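PDB 6JIL: cycloserine biosynthesis protein DcsG from Streptomyces lavendulae, which catalyses the ATP- and magnesium-dependent cyclisation of O-ureido-D-serine to the antibiotic D-cycloserine, releasing ammonium, carbon dioxide, ADP and phosphate. Local coordinates for residues A96-P104 / V232-H243. Residues are numbered along the deposited sequence; the frame is centred on the assembly and turned at random.
Sequences ADLAAHGVP and VAAAALAASVAH
Asp-97 lays its carboxylate over one face of the His-243 imidazole: CG stands 3.3 Å above the ring plane, displaced toward the rim, and the carboxylate and ring planes are 34° apart. CB of Asp-97 lies over the same ring, 4.1 Å from its centroid and 12° off the normal, a CH-pi contact. The acid's OD1 is taken by the indole NE1 of Trp-88, whose ring also meets that of His-243. With CG anti to the backbone N (chi1 -180°), the His-243 ring extends off its own helix toward Asp-97.

One turn on, just past the end of helix 94-100, the ring of His-101 lies across the backbone of the other helix, with Ala-239 O over one face. Its ND1 donates to Asp-97 O (3.0 Å), a somewhat bent bond that helps set the rotation of the ring, while its CB packs 3.6 Å from Ala-239 CB. Just beyond, a Schellman motif ends the helix: Gly-102, at positive phi, is the C-prime residue, and Val-103 N bonds to Leu-98 O and Gly-102 N to Ala-99 O. Within the ATP-grasp fold this turn sends the chain back along helix 227-244, toward its N-terminal end, and Pro-104 then joins Val-267 of strand 265-271 by backbone hydrogen bonding.

Val-103 points both methyls at the small residues of the helix, CG1 toward Ala-236 CB at 4.0 Å and CG2 among Ala-235, Ala-236 and Ala-239. Leu-98 comes nearest with CD2, 3.5 Å from Ala-236 O, a carbonyl that Ser-240 N and Ser-240 OG grip from opposite faces. Pro-104 CG and Val-232 CG1 meet tip to tip at 3.9 Å.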
loop_
_atom_site.group_PDB
_atom_site.type_symbol
_atom_site.label_atom_id
_atom_site.label_comp_id
_atom_site.label_asym_id
_atom_site.label_seq_id
_atom_site.Cartn_x
_atom_site.Cartn_y
_atom_site.Cartn_z
ATOM N N ALA A 96 -6.463 8.046 -8.495
ATOM C CA ALA A 96 -7.180 8.763 -9.549
ATOM C C ALA A 96 -7.475 7.815 -10.706
ATOM O O ALA A 96 -8.496 7.946 -11.382
ATOM C CB ALA A 96 -6.367 9.954 -10.033
ATOM N N ASP A 97 -6.576 6.863 -10.935
ATOM C CA ASP A 97 -6.771 5.885 -11.993
ATOM C C ASP A 97 -7.919 4.975 -11.569
ATOM O O ASP A 97 -8.744 4.570 -12.393
ATOM C CB ASP A 97 -5.496 5.068 -12.210
ATOM C CG ASP A 97 -4.360 5.898 -12.797
ATOM O OD1 ASP A 97 -3.252 5.906 -12.215
ATOM O OD2 ASP A 97 -4.573 6.537 -13.849
ATOM N N LEU A 98 -7.981 4.666 -10.275
ATOM C CA LEU A 98 -9.051 3.822 -9.759
ATOM C C LEU A 98 -10.381 4.540 -9.922
ATOM O O LEU A 98 -11.375 3.930 -10.309
ATOM C CB LEU A 98 -8.837 3.493 -8.280
ATOM C CG LEU A 98 -7.677 2.546 -7.973
ATOM C CD1 LEU A 98 -7.628 2.244 -6.473
ATOM C CD2 LEU A 98 -7.851 1.264 -8.773
ATOM N N ALA A 99 -10.392 5.838 -9.627
ATOM C CA ALA A 99 -11.608 6.627 -9.743
ATOM C C ALA A 99 -12.100 6.669 -11.193
ATOM O O ALA A 99 -13.307 6.658 -11.442
ATOM C CB ALA A 99 -11.369 8.039 -9.227
ATOM N N ALA A 100 -11.168 6.699 -12.142
ATOM C CA ALA A 100 -11.516 6.747 -13.559
ATOM C C ALA A 100 -12.125 5.432 -14.035
ATOM O O ALA A 100 -12.763 5.387 -15.087
ATOM C CB ALA A 100 -10.284 7.080 -14.391
ATOM N N HIS A 101 -11.915 4.363 -13.269
ATOM C CA HIS A 101 -12.465 3.058 -13.617
ATOM C C HIS A 101 -13.744 2.758 -12.845
ATOM O O HIS A 101 -14.192 1.615 -12.798
ATOM C CB HIS A 101 -11.453 1.941 -13.344
ATOM C CG HIS A 101 -10.401 1.800 -14.399
ATOM N ND1 HIS A 101 -9.441 2.761 -14.627
ATOM C CD2 HIS A 101 -10.171 0.818 -15.302
ATOM C CE1 HIS A 101 -8.666 2.379 -15.626
ATOM N NE2 HIS A 101 -9.088 1.203 -16.052
ATOM N N GLY A 102 -14.326 3.774 -12.224
ATOM C CA GLY A 102 -15.555 3.544 -11.488
ATOM C C GLY A 102 -15.386 3.013 -10.078
ATOM O O GLY A 102 -16.371 2.796 -9.380
ATOM N N VAL A 103 -14.143 2.799 -9.652
ATOM C CA VAL A 103 -13.876 2.310 -8.297
ATOM C C VAL A 103 -14.035 3.458 -7.304
ATOM O O VAL A 103 -13.389 4.497 -7.439
ATOM C CB VAL A 103 -12.439 1.768 -8.150
ATOM C CG1 VAL A 103 -12.196 1.319 -6.706
ATOM C CG2 VAL A 103 -12.213 0.620 -9.114
ATOM N N PRO A 104 -14.897 3.282 -6.292
ATOM C CA PRO A 104 -15.129 4.313 -5.276
ATOM C C PRO A 104 -13.908 4.551 -4.391
ATOM O O PRO A 104 -13.423 3.640 -3.736
ATOM C CB PRO A 104 -16.315 3.760 -4.487
ATOM C CG PRO A 104 -16.101 2.285 -4.575
ATOM C CD PRO A 104 -15.718 2.089 -6.023
ATOM N N VAL A 232 -15.911 -4.295 -3.961
ATOM C CA VAL A 232 -15.152 -3.091 -4.253
ATOM C C VAL A 232 -13.671 -3.430 -4.411
ATOM O O VAL A 232 -13.026 -2.994 -5.366
ATOM C CB VAL A 232 -15.336 -2.021 -3.143
ATOM C CG1 VAL A 232 -14.303 -0.917 -3.301
ATOM C CG2 VAL A 232 -16.729 -1.421 -3.228
ATOM N N ALA A 233 -13.137 -4.217 -3.485
ATOM C CA ALA A 233 -11.735 -4.610 -3.536
ATOM C C ALA A 233 -11.390 -5.258 -4.871
ATOM O O ALA A 233 -10.366 -4.947 -5.470
ATOM C CB ALA A 233 -11.423 -5.578 -2.398
ATOM N N ALA A 234 -12.246 -6.173 -5.323
ATOM C CA ALA A 234 -12.034 -6.880 -6.586
ATOM C C ALA A 234 -12.108 -5.947 -7.784
ATOM O O ALA A 234 -11.484 -6.212 -8.812
ATOM C CB ALA A 234 -13.059 -8.003 -6.745
ATOM N N ALA A 235 -12.881 -4.871 -7.662
ATOM C CA ALA A 235 -12.997 -3.902 -8.756
ATOM C C ALA A 235 -11.704 -3.110 -8.833
ATOM O O ALA A 235 -11.201 -2.834 -9.921
ATOM C CB ALA A 235 -14.165 -2.960 -8.518
ATOM N N ALA A 236 -11.174 -2.749 -7.666
ATOM C CA ALA A 236 -9.935 -2.000 -7.592
ATOM C C ALA A 236 -8.807 -2.798 -8.249
ATOM O O ALA A 236 -7.985 -2.242 -8.975
ATOM C CB ALA A 236 -9.594 -1.705 -6.139
ATOM N N LEU A 237 -8.775 -4.104 -7.991
ATOM C CA LEU A 237 -7.750 -4.975 -8.560
ATOM C C LEU A 237 -7.927 -5.108 -10.070
ATOM O O LEU A 237 -6.954 -5.046 -10.827
ATOM C CB LEU A 237 -7.806 -6.361 -7.900
ATOM C CG LEU A 237 -7.341 -6.435 -6.438
ATOM C CD1 LEU A 237 -7.642 -7.796 -5.840
ATOM C CD2 LEU A 237 -5.845 -6.154 -6.375
ATOM N N ALA A 238 -9.168 -5.291 -10.512
ATOM C CA ALA A 238 -9.431 -5.426 -11.936
ATOM C C ALA A 238 -9.058 -4.125 -12.651
ATOM O O ALA A 238 -8.522 -4.148 -13.757
ATOM C CB ALA A 238 -10.897 -5.772 -12.172
ATOM N N ALA A 239 -9.328 -2.992 -12.011
ATOM C CA ALA A 239 -9.007 -1.697 -12.597
ATOM C C ALA A 239 -7.497 -1.573 -12.761
ATOM O O ALA A 239 -7.012 -0.982 -13.732
ATOM C CB ALA A 239 -9.531 -0.573 -11.714
ATOM N N SER A 240 -6.760 -2.130 -11.804
ATOM C CA SER A 240 -5.300 -2.094 -11.844
ATOM C C SER A 240 -4.788 -2.973 -12.980
ATOM O O SER A 240 -3.885 -2.588 -13.717
ATOM C CB SER A 240 -4.716 -2.591 -10.520
ATOM O OG SER A 240 -5.177 -1.801 -9.443
ATOM N N VAL A 241 -5.367 -4.161 -13.106
ATOM C CA VAL A 241 -4.971 -5.083 -14.156
ATOM C C VAL A 241 -5.205 -4.449 -15.526
ATOM O O VAL A 241 -4.343 -4.507 -16.397
ATOM C CB VAL A 241 -5.772 -6.398 -14.062
ATOM C CG1 VAL A 241 -5.516 -7.255 -15.293
ATOM C CG2 VAL A 241 -5.379 -7.151 -12.799
ATOM N N ALA A 242 -6.376 -3.839 -15.698
ATOM C CA ALA A 242 -6.748 -3.196 -16.957
ATOM C C ALA A 242 -5.884 -1.975 -17.276
ATOM O O ALA A 242 -5.388 -1.817 -18.393
ATOM C CB ALA A 242 -8.218 -2.788 -16.910
ATOM N N HIS A 243 -5.708 -1.117 -16.279
ATOM C CA HIS A 243 -4.927 0.098 -16.430
ATOM C C HIS A 243 -3.492 -0.143 -16.882
ATOM O O HIS A 243 -2.980 0.576 -17.737
ATOM C CB HIS A 243 -4.900 0.862 -15.113
ATOM C CG HIS A 243 -4.116 2.130 -15.175
ATOM N ND1 HIS A 243 -4.588 3.265 -15.802
ATOM C CD2 HIS A 243 -2.875 2.433 -14.729
ATOM C CE1 HIS A 243 -3.669 4.211 -15.738
ATOM N NE2 HIS A 243 -2.620 3.733 -15.094
#